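Local structure of flagellar motor switch protein FliG (Aquifex aeolicus, 3HJL) at residues A[198-208]-A[229-237]. The protein probably forms part of the rotor-mounted switch complex of the bacterial flagellar motor, where it helps generate torque and set the direction of rotation. Sequence-based numbering, arbitrary orientation.
Sequences EGTAVAAELLN and LEERIREKM
Lys236 and Glu198 meet because the lysine bends once, at chi2 (-65°), and then runs straight on, passing obliquely across Thr200, while Glu198 sets CG anti to its own backbone N (chi1 -169°) and reaches across the lysine's path at about a right angle. Lys236 NZ and Glu198 OE1 close a salt bridge of 2.8 Å, the ammonium sitting above the carboxylate plane rather than at its rim. Glu198 is also the N-cap of helix 199-209, so the bridge ties the start of that helix to helix 227-237. On the way, Lys236 CE passes 3.7 Å from Thr200 OG1. The other branch of the same threonine, its methyl, lies against the Arg232 guanidinium, CG2 to NH1 3.2 Å. The two helices belong to the all-helical C-terminal part of FliG, a protein that contains armadillo-repeat motifs, and their axes approach to 8.0 Å at a crossing angle of -68°. The closeness is consistent with the small Ala204 at the crossing, whose CB rests on Lys236 CB at 3.6 Å and also touches Met237 CG. One turn further, Leu207 CD1 meets Ile233 CG2 at 3.4 Å, the two side chains crossing nearly perpendicularly, and helix 212-225 covers Leu207 and Met237 through Leu219. Asn208 ends the line: its ND2 donates to Met237 O (3.0 Å), in the carbonyl plane on a lone pair, although the N-H points somewhat off the oxygen. The amide's other arm, OD1, lies 3.4 Å from Met237 CE.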
loop_
_atom_site.group_PDB
_atom_site.type_symbol
_atom_site.label_atom_id
_atom_site.label_comp_id
_atom_site.label_asym_id
_atom_site.label_seq_id
_atom_site.Cartn_x
_atom_site.Cartn_y
_atom_site.Cartn_z
ATOM N N GLU A 198 -4.614 2.351 -22.854
ATOM C CA GLU A 198 -5.230 3.586 -22.368
ATOM C C GLU A 198 -6.731 3.358 -22.245
ATOM O O GLU A 198 -7.503 3.679 -23.150
ATOM C CB GLU A 198 -4.908 4.769 -23.292
ATOM C CG GLU A 198 -5.291 6.124 -22.713
ATOM C CD GLU A 198 -4.816 7.294 -23.569
ATOM O OE1 GLU A 198 -4.206 8.221 -22.999
ATOM O OE2 GLU A 198 -5.029 7.285 -24.806
ATOM N N GLY A 199 -7.122 2.776 -21.119
ATOM C CA GLY A 199 -8.515 2.412 -20.842
ATOM C C GLY A 199 -9.559 3.502 -21.012
ATOM O O GLY A 199 -10.659 3.235 -21.506
ATOM N N THR A 200 -9.230 4.723 -20.584
ATOM C CA THR A 200 -10.124 5.878 -20.772
ATOM C C THR A 200 -10.396 6.144 -22.263
ATOM O O THR A 200 -11.523 6.472 -22.641
ATOM C CB THR A 200 -9.551 7.155 -20.117
ATOM O OG1 THR A 200 -8.179 7.315 -20.494
ATOM C CG2 THR A 200 -9.635 7.057 -18.610
ATOM N N ALA A 201 -9.371 5.950 -23.098
ATOM C CA ALA A 201 -9.490 6.107 -24.550
ATOM C C ALA A 201 -10.330 4.997 -25.173
ATOM O O ALA A 201 -11.209 5.266 -25.990
ATOM C CB ALA A 201 -8.103 6.151 -25.202
ATOM N N VAL A 202 -10.043 3.753 -24.799
ATOM C CA VAL A 202 -10.796 2.589 -25.296
ATOM C C VAL A 202 -12.287 2.704 -24.913
ATOM O O VAL A 202 -13.163 2.528 -25.762
ATOM C CB VAL A 202 -10.193 1.262 -24.764
ATOM C CG1 VAL A 202 -11.056 0.067 -25.168
ATOM C CG2 VAL A 202 -8.730 1.078 -25.269
ATOM N N ALA A 203 -12.551 3.063 -23.654
ATOM C CA ALA A 203 -13.914 3.300 -23.160
ATOM C C ALA A 203 -14.614 4.440 -23.917
ATOM O O ALA A 203 -15.807 4.359 -24.212
ATOM C CB ALA A 203 -13.885 3.609 -21.655
ATOM N N ALA A 204 -13.858 5.488 -24.233
ATOM C CA ALA A 204 -14.361 6.627 -25.001
ATOM C C ALA A 204 -14.836 6.252 -26.420
ATOM O O ALA A 204 -15.899 6.710 -26.848
ATOM C CB ALA A 204 -13.296 7.696 -25.073
ATOM N N GLU A 205 -14.048 5.446 -27.146
ATOM C CA GLU A 205 -14.422 4.994 -28.506
ATOM C C GLU A 205 -15.724 4.206 -28.467
ATOM O O GLU A 205 -16.615 4.414 -29.295
ATOM C CB GLU A 205 -13.344 4.084 -29.119
ATOM C CG GLU A 205 -12.017 4.746 -29.458
ATOM C CD GLU A 205 -12.081 5.704 -30.639
ATOM O OE1 GLU A 205 -11.090 6.442 -30.835
ATOM O OE2 GLU A 205 -13.101 5.732 -31.368
ATOM N N LEU A 206 -15.781 3.261 -27.532
ATOM C CA LEU A 206 -16.944 2.396 -27.330
ATOM C C LEU A 206 -18.188 3.248 -27.076
ATOM O O LEU A 206 -19.201 3.069 -27.748
ATOM C CB LEU A 206 -16.672 1.425 -26.157
ATOM C CG LEU A 206 -17.706 0.386 -25.702
ATOM C CD1 LEU A 206 -17.058 -0.586 -24.715
ATOM C CD2 LEU A 206 -18.927 1.022 -25.064
ATOM N N LEU A 207 -18.085 4.192 -26.139
ATOM C CA LEU A 207 -19.190 5.110 -25.824
ATOM C C LEU A 207 -19.590 5.953 -27.033
ATOM O O LEU A 207 -20.771 6.103 -27.310
ATOM C CB LEU A 207 -18.828 6.018 -24.647
ATOM C CG LEU A 207 -18.726 5.325 -23.285
ATOM C CD1 LEU A 207 -17.885 6.163 -22.349
ATOM C CD2 LEU A 207 -20.102 5.048 -22.677
ATOM N N ASN A 208 -18.606 6.475 -27.765
ATOM C CA ASN A 208 -18.875 7.232 -29.002
ATOM C C ASN A 208 -19.529 6.394 -30.095
ATOM O O ASN A 208 -20.167 6.947 -30.979
ATOM C CB ASN A 208 -17.587 7.861 -29.558
ATOM C CG ASN A 208 -17.100 9.039 -28.729
ATOM O OD1 ASN A 208 -17.877 9.687 -28.011
ATOM N ND2 ASN A 208 -15.812 9.347 -28.851
ATOM N N LEU A 229 -13.603 9.970 -12.837
ATOM C CA LEU A 229 -13.419 8.978 -13.922
ATOM C C LEU A 229 -14.290 9.346 -15.129
ATOM O O LEU A 229 -13.825 9.289 -16.265
ATOM C CB LEU A 229 -13.747 7.545 -13.453
ATOM C CG LEU A 229 -12.964 6.350 -14.046
ATOM C CD1 LEU A 229 -13.736 5.037 -13.820
ATOM C CD2 LEU A 229 -12.620 6.504 -15.524
ATOM N N GLU A 230 -15.548 9.712 -14.869
ATOM C CA GLU A 230 -16.469 10.173 -15.917
ATOM C C GLU A 230 -15.821 11.269 -16.749
ATOM O O GLU A 230 -15.824 11.202 -17.969
ATOM C CB GLU A 230 -17.756 10.726 -15.290
ATOM C CG GLU A 230 -18.803 11.252 -16.303
ATOM C CD GLU A 230 -19.840 12.171 -15.672
ATOM O OE1 GLU A 230 -19.459 13.123 -14.956
ATOM O OE2 GLU A 230 -21.037 11.981 -15.956
ATOM N N GLU A 231 -15.268 12.270 -16.072
ATOM C CA GLU A 231 -14.637 13.402 -16.742
ATOM C C GLU A 231 -13.422 12.999 -17.572
ATOM O O GLU A 231 -13.261 13.487 -18.686
ATOM C CB GLU A 231 -14.275 14.498 -15.725
ATOM C CG GLU A 231 -13.471 15.702 -16.270
ATOM C CD GLU A 231 -14.206 16.541 -17.315
ATOM O OE1 GLU A 231 -13.660 17.602 -17.687
ATOM O OE2 GLU A 231 -15.318 16.174 -17.750
ATOM N N ARG A 232 -12.577 12.118 -17.032
ATOM C CA ARG A 232 -11.415 11.613 -17.777
ATOM C C ARG A 232 -11.827 10.836 -19.028
ATOM O O ARG A 232 -11.130 10.893 -20.042
ATOM C CB ARG A 232 -10.502 10.764 -16.883
ATOM C CG ARG A 232 -9.751 11.596 -15.846
ATOM C CD ARG A 232 -8.712 10.803 -15.053
ATOM N NE ARG A 232 -9.205 9.500 -14.580
ATOM C CZ ARG A 232 -8.877 8.301 -15.082
ATOM N NH1 ARG A 232 -8.011 8.161 -16.093
ATOM N NH2 ARG A 232 -9.410 7.205 -14.542
ATOM N N ILE A 233 -12.964 10.136 -18.959
ATOM C CA ILE A 233 -13.528 9.463 -20.128
ATOM C C ILE A 233 -14.004 10.485 -21.167
ATOM O O ILE A 233 -13.670 10.356 -22.347
ATOM C CB ILE A 233 -14.709 8.512 -19.764
ATOM C CG1 ILE A 233 -14.219 7.323 -18.932
ATOM C CG2 ILE A 233 -15.376 7.975 -21.030
ATOM C CD1 ILE A 233 -15.337 6.553 -18.265
ATOM N N ARG A 234 -14.750 11.504 -20.720
ATOM C CA ARG A 234 -15.292 12.540 -21.624
ATOM C C ARG A 234 -14.199 13.334 -22.341
ATOM O O ARG A 234 -14.390 13.749 -23.478
ATOM C CB ARG A 234 -16.215 13.523 -20.888
ATOM C CG ARG A 234 -17.419 12.899 -20.186
ATOM C CD ARG A 234 -18.448 13.956 -19.786
ATOM N NE ARG A 234 -19.680 13.826 -20.575
ATOM C CZ ARG A 234 -20.774 13.144 -20.205
ATOM N NH1 ARG A 234 -20.865 12.534 -19.010
ATOM N NH2 ARG A 234 -21.811 13.086 -21.033
ATOM N N GLU A 235 -13.086 13.590 -21.650
ATOM C CA GLU A 235 -11.897 14.213 -22.258
ATOM C C GLU A 235 -11.395 13.422 -23.478
ATOM O O GLU A 235 -11.010 14.009 -24.488
ATOM C CB GLU A 235 -10.771 14.337 -21.224
ATOM C CG GLU A 235 -11.007 15.436 -20.182
ATOM C CD GLU A 235 -9.946 15.470 -19.080
ATOM O OE1 GLU A 235 -9.080 14.561 -19.034
ATOM O OE2 GLU A 235 -9.983 16.417 -18.256
ATOM N N LYS A 236 -11.437 12.100 -23.385
ATOM C CA LYS A 236 -11.039 11.228 -24.491
ATOM C C LYS A 236 -12.107 11.078 -25.585
ATOM O O LYS A 236 -11.771 10.679 -26.708
ATOM C CB LYS A 236 -10.655 9.849 -23.957
ATOM C CG LYS A 236 -9.497 9.854 -22.955
ATOM C CD LYS A 236 -8.206 10.312 -23.583
ATOM C CE LYS A 236 -7.041 10.064 -22.669
ATOM N NZ LYS A 236 -5.790 10.541 -23.297
ATOM N N MET A 237 -13.377 11.367 -25.259
ATOM C CA MET A 237 -14.490 11.293 -26.235
ATOM C C MET A 237 -14.429 12.391 -27.302
ATOM O O MET A 237 -14.890 12.183 -28.428
ATOM C CB MET A 237 -15.855 11.303 -25.532
ATOM C CG MET A 237 -16.198 9.985 -24.815
ATOM S SD MET A 237 -17.648 10.097 -23.730
ATOM C CE MET A 237 -18.932 10.588 -24.880
#